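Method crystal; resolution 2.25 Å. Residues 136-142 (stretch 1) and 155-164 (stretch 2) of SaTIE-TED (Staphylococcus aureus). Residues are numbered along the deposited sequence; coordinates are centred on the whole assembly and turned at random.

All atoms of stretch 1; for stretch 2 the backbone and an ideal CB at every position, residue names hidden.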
# COMPACT_ATOMS: atom_id res chain seq x y z
N GLU A 136 -3.30 10.48 -0.01
CA GLU A 136 -3.78 11.30 1.12
C GLU A 136 -4.97 12.20 0.75
O GLU A 136 -5.72 12.61 1.63
CB GLU A 136 -2.67 12.19 1.67
CG GLU A 136 -1.47 11.45 2.26
CD GLU A 136 -0.36 12.37 2.76
OE1 GLU A 136 -0.48 13.61 2.60
OE2 GLU A 136 0.63 11.86 3.32
N GLN A 137 -5.13 12.50 -0.54
CA GLN A 137 -6.17 13.42 -0.99
C GLN A 137 -7.55 12.76 -0.91
O GLN A 137 -7.68 11.56 -1.15
CB GLN A 137 -5.92 13.91 -2.42
CG GLN A 137 -4.57 14.59 -2.64
CD GLN A 137 -4.29 15.73 -1.67
OE1 GLN A 137 -5.19 16.50 -1.33
NE2 GLN A 137 -3.05 15.83 -1.21
N ARG A 138 -8.55 13.56 -0.54
CA ARG A 138 -9.92 13.10 -0.36
C ARG A 138 -10.86 13.94 -1.21
O ARG A 138 -10.56 15.09 -1.54
CB ARG A 138 -10.31 13.19 1.12
CG ARG A 138 -9.49 12.30 2.05
CD ARG A 138 -9.83 10.83 1.85
NE ARG A 138 -9.04 9.95 2.72
CZ ARG A 138 -7.80 9.50 2.46
NH1 ARG A 138 -7.21 8.70 3.34
NH2 ARG A 138 -7.15 9.84 1.35
N ALA A 139 -12.00 13.34 -1.57
CA ALA A 139 -13.04 14.04 -2.32
C ALA A 139 -13.54 15.29 -1.60
O ALA A 139 -13.43 15.41 -0.38
CB ALA A 139 -14.21 13.10 -2.59
N SER A 140 -14.08 16.25 -2.36
CA SER A 140 -14.58 17.51 -1.79
C SER A 140 -15.80 17.30 -0.89
O SER A 140 -16.06 18.11 0.00
CB SER A 140 -14.92 18.50 -2.90
OG SER A 140 -15.92 17.98 -3.76
N PHE A 141 -16.54 16.22 -1.12
CA PHE A 141 -17.69 15.86 -0.27
C PHE A 141 -17.36 14.88 0.87
O PHE A 141 -18.26 14.35 1.51
CB PHE A 141 -18.87 15.36 -1.13
CG PHE A 141 -18.51 14.26 -2.11
CD1 PHE A 141 -18.22 12.97 -1.67
CD2 PHE A 141 -18.48 14.51 -3.48
CE1 PHE A 141 -17.89 11.97 -2.57
CE2 PHE A 141 -18.16 13.51 -4.39
CZ PHE A 141 -17.87 12.23 -3.93
N HIS A 142 -16.07 14.68 1.13
CA HIS A 142 -15.60 13.76 2.18
C HIS A 142 -16.13 14.16 3.56
O HIS A 142 -16.05 15.32 3.94
CB HIS A 142 -14.06 13.75 2.21
CG HIS A 142 -13.47 12.77 3.17
ND1 HIS A 142 -13.86 11.46 3.22
CD2 HIS A 142 -12.49 12.91 4.09
CE1 HIS A 142 -13.15 10.82 4.14
NE2 HIS A 142 -12.31 11.69 4.68
N UNK A 155 -26.66 13.41 -8.03
CA UNK A 155 -25.33 13.56 -8.61
C UNK A 155 -24.52 14.44 -7.67
O UNK A 155 -24.98 15.50 -7.26
CB UNK A 155 -25.39 14.15 -10.02
N UNK A 156 -23.31 14.00 -7.34
CA UNK A 156 -22.43 14.73 -6.43
C UNK A 156 -21.07 14.87 -7.09
O UNK A 156 -20.44 13.87 -7.44
CB UNK A 156 -22.31 14.02 -5.08
N UNK A 157 -20.65 16.12 -7.28
CA UNK A 157 -19.42 16.43 -7.99
C UNK A 157 -18.27 16.52 -6.99
O UNK A 157 -18.38 17.20 -5.97
CB UNK A 157 -19.56 17.73 -8.78
N UNK A 158 -17.18 15.82 -7.29
CA UNK A 158 -15.94 15.95 -6.54
C UNK A 158 -15.08 17.05 -7.18
O UNK A 158 -14.39 16.80 -8.16
CB UNK A 158 -15.19 14.62 -6.50
N UNK A 159 -15.11 18.24 -6.59
CA UNK A 159 -14.28 19.36 -7.06
C UNK A 159 -12.78 19.20 -6.76
O UNK A 159 -11.98 19.98 -7.28
CB UNK A 159 -14.78 20.66 -6.42
N UNK A 160 -12.39 18.22 -5.94
CA UNK A 160 -10.96 17.89 -5.71
C UNK A 160 -10.32 17.01 -6.80
O UNK A 160 -9.12 16.76 -6.74
CB UNK A 160 -10.82 17.18 -4.36
N UNK A 161 -11.12 16.50 -7.75
CA UNK A 161 -10.59 15.74 -8.90
C UNK A 161 -9.84 14.46 -8.45
O UNK A 161 -8.69 14.22 -8.84
CB UNK A 161 -9.65 16.63 -9.72
N UNK A 162 -10.50 13.66 -7.61
CA UNK A 162 -9.90 12.43 -7.06
C UNK A 162 -10.60 11.12 -7.44
O UNK A 162 -10.09 10.05 -7.12
CB UNK A 162 -9.87 12.53 -5.53
N UNK A 163 -11.75 11.18 -8.12
CA UNK A 163 -12.56 9.96 -8.30
C UNK A 163 -11.96 8.93 -9.26
O UNK A 163 -12.30 7.75 -9.15
CB UNK A 163 -13.95 10.35 -8.81
N UNK A 164 -11.05 9.34 -10.15
CA UNK A 164 -10.31 8.40 -11.02
C UNK A 164 -9.37 7.42 -10.28
O UNK A 164 -8.98 6.42 -10.86
CB UNK A 164 -9.48 9.21 -12.02

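Position 155 lies in an extended strand, and nothing of stretch 1 comes within 5.5 Å of its ideal CB, so this contact sets no limit; a beta-branched residue would suit the backbone. It is Val155, which does not touch stretch 1. Position 156, also extended, points its CA-to-CB bond toward stretch 1, and the ideal CB sits 4.2 Å from Phe141 CD2. An apolar side chain of almost any size is plausible, provided it can turn off the ring. The residue is Phe156 in the m rotamer: its CB packs against the Phe141 ring (CB to Phe141 CD2, 4.2 Å), while the end of its own ring leads away.

At position 157 the CB points away, and only the backbone matters to the contact: the carbonyl O of 157 lies 3.7 Å from Phe141 CD2, at the edge of that ring. Many residues would fit, beta-branched ones readily. Val157 occupies it.

Position 158 is tightly constrained. Its ideal CB is 3.8 Å from Phe141 CE2, 4.3 Å from Ala139 CB and 4.4 Å from Ser140 OG, and the backbone N of Ser140 is a donor nearby. The position also opens a type I turn running to 161, where a short acceptor can collect the amides that follow. Asp or Asn would answer both demands; Ser could serve the turn but falls short of Ser140 N. The residue is Asp158, in the t rotamer. Its OD1 accepts from Ser140 N at 2.9 Å and also from the amide N of 160 at 3.0 Å, so one oxygen joins the turn to stretch 1. OD2 of Asp158 accepts from the backbone N of 162 at 2.9 Å.

Position 159 sends its CB sideways, 3.9 Å from Ser140 OG, and its amide N donates to that hydroxyl at 3.0 Å. A small or polar residue is suitable beside the serine. It is Thr159, rotamer p, whose OG1 comes 3.1 Å from Ser140 CB.

Position 160 points toward stretch 1, its ideal CB only 3.5 Å from Arg138 O. That carbonyl calls for a donor on a short side chain: Asn, Ser or Thr might serve. Asn160 reaches it with ND2, donating to Arg138 O at 2.8 Å, though the angle at the hydrogen, 130°, is well short of linear.

Position 161 faces away and has positive phi and psi (61/52), which favours Gly, Asn or Asp; Asn161 is found there, clear of stretch 1.

Position 162 points toward stretch 1, with its ideal CB 4.6 Å from Ala139 N and 4.7 Å from Arg138 C. A modest side chain with apolar and polar parts would fit. Thr162 places CG2 4.1 Å from Gln137 CB, while OG1 lies 3.6 Å from Ala139 CA and donates to Asp158 OD2 at 2.5 Å.

From position 163 the CB goes sideways, so a longer apolar chain is needed to reach the Phe141 ring. Leu163 does so: its CD2 lies 4.3 Å from Phe141 CZ and 4.4 Å from Ala139 CB. Position 164 is beyond reach and unconstrained here; it is Ser164.

Stretch 2, residues 155-164: VFVDTNNTLS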
# COMPACT_ATOMS: atom_id res chain seq x y z
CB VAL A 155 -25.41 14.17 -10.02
CG1 VAL A 155 -24.02 14.51 -10.56
CG2 VAL A 155 -26.14 13.22 -10.96
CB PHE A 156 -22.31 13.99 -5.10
CG PHE A 156 -23.63 13.72 -4.44
CD1 PHE A 156 -24.29 14.74 -3.76
CD2 PHE A 156 -24.24 12.47 -4.53
CE1 PHE A 156 -25.53 14.51 -3.16
CE2 PHE A 156 -25.47 12.23 -3.94
CZ PHE A 156 -26.12 13.25 -3.25
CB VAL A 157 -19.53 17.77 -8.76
CG1 VAL A 157 -18.21 18.11 -9.45
CG2 VAL A 157 -20.66 17.71 -9.77
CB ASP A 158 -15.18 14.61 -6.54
CG ASP A 158 -13.81 14.70 -5.87
OD1 ASP A 158 -13.57 15.65 -5.10
OD2 ASP A 158 -12.97 13.81 -6.13
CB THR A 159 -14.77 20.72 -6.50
OG1 THR A 159 -14.88 20.65 -5.08
CG2 THR A 159 -16.13 21.08 -7.08
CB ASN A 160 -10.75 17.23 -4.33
CG ASN A 160 -10.51 18.24 -3.22
OD1 ASN A 160 -10.91 19.40 -3.29
ND2 ASN A 160 -9.87 17.77 -2.15
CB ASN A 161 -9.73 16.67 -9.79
CG ASN A 161 -9.32 16.04 -11.12
OD1 ASN A 161 -10.06 15.26 -11.72
ND2 ASN A 161 -8.12 16.39 -11.58
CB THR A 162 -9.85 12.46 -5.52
OG1 THR A 162 -11.18 12.47 -4.99
CG2 THR A 162 -9.07 13.68 -5.01
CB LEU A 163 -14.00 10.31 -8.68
CG LEU A 163 -14.77 11.19 -7.68
CD1 LEU A 163 -16.25 11.20 -8.00
CD2 LEU A 163 -14.55 10.74 -6.23
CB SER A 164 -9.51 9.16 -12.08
OG SER A 164 -8.34 9.74 -11.54
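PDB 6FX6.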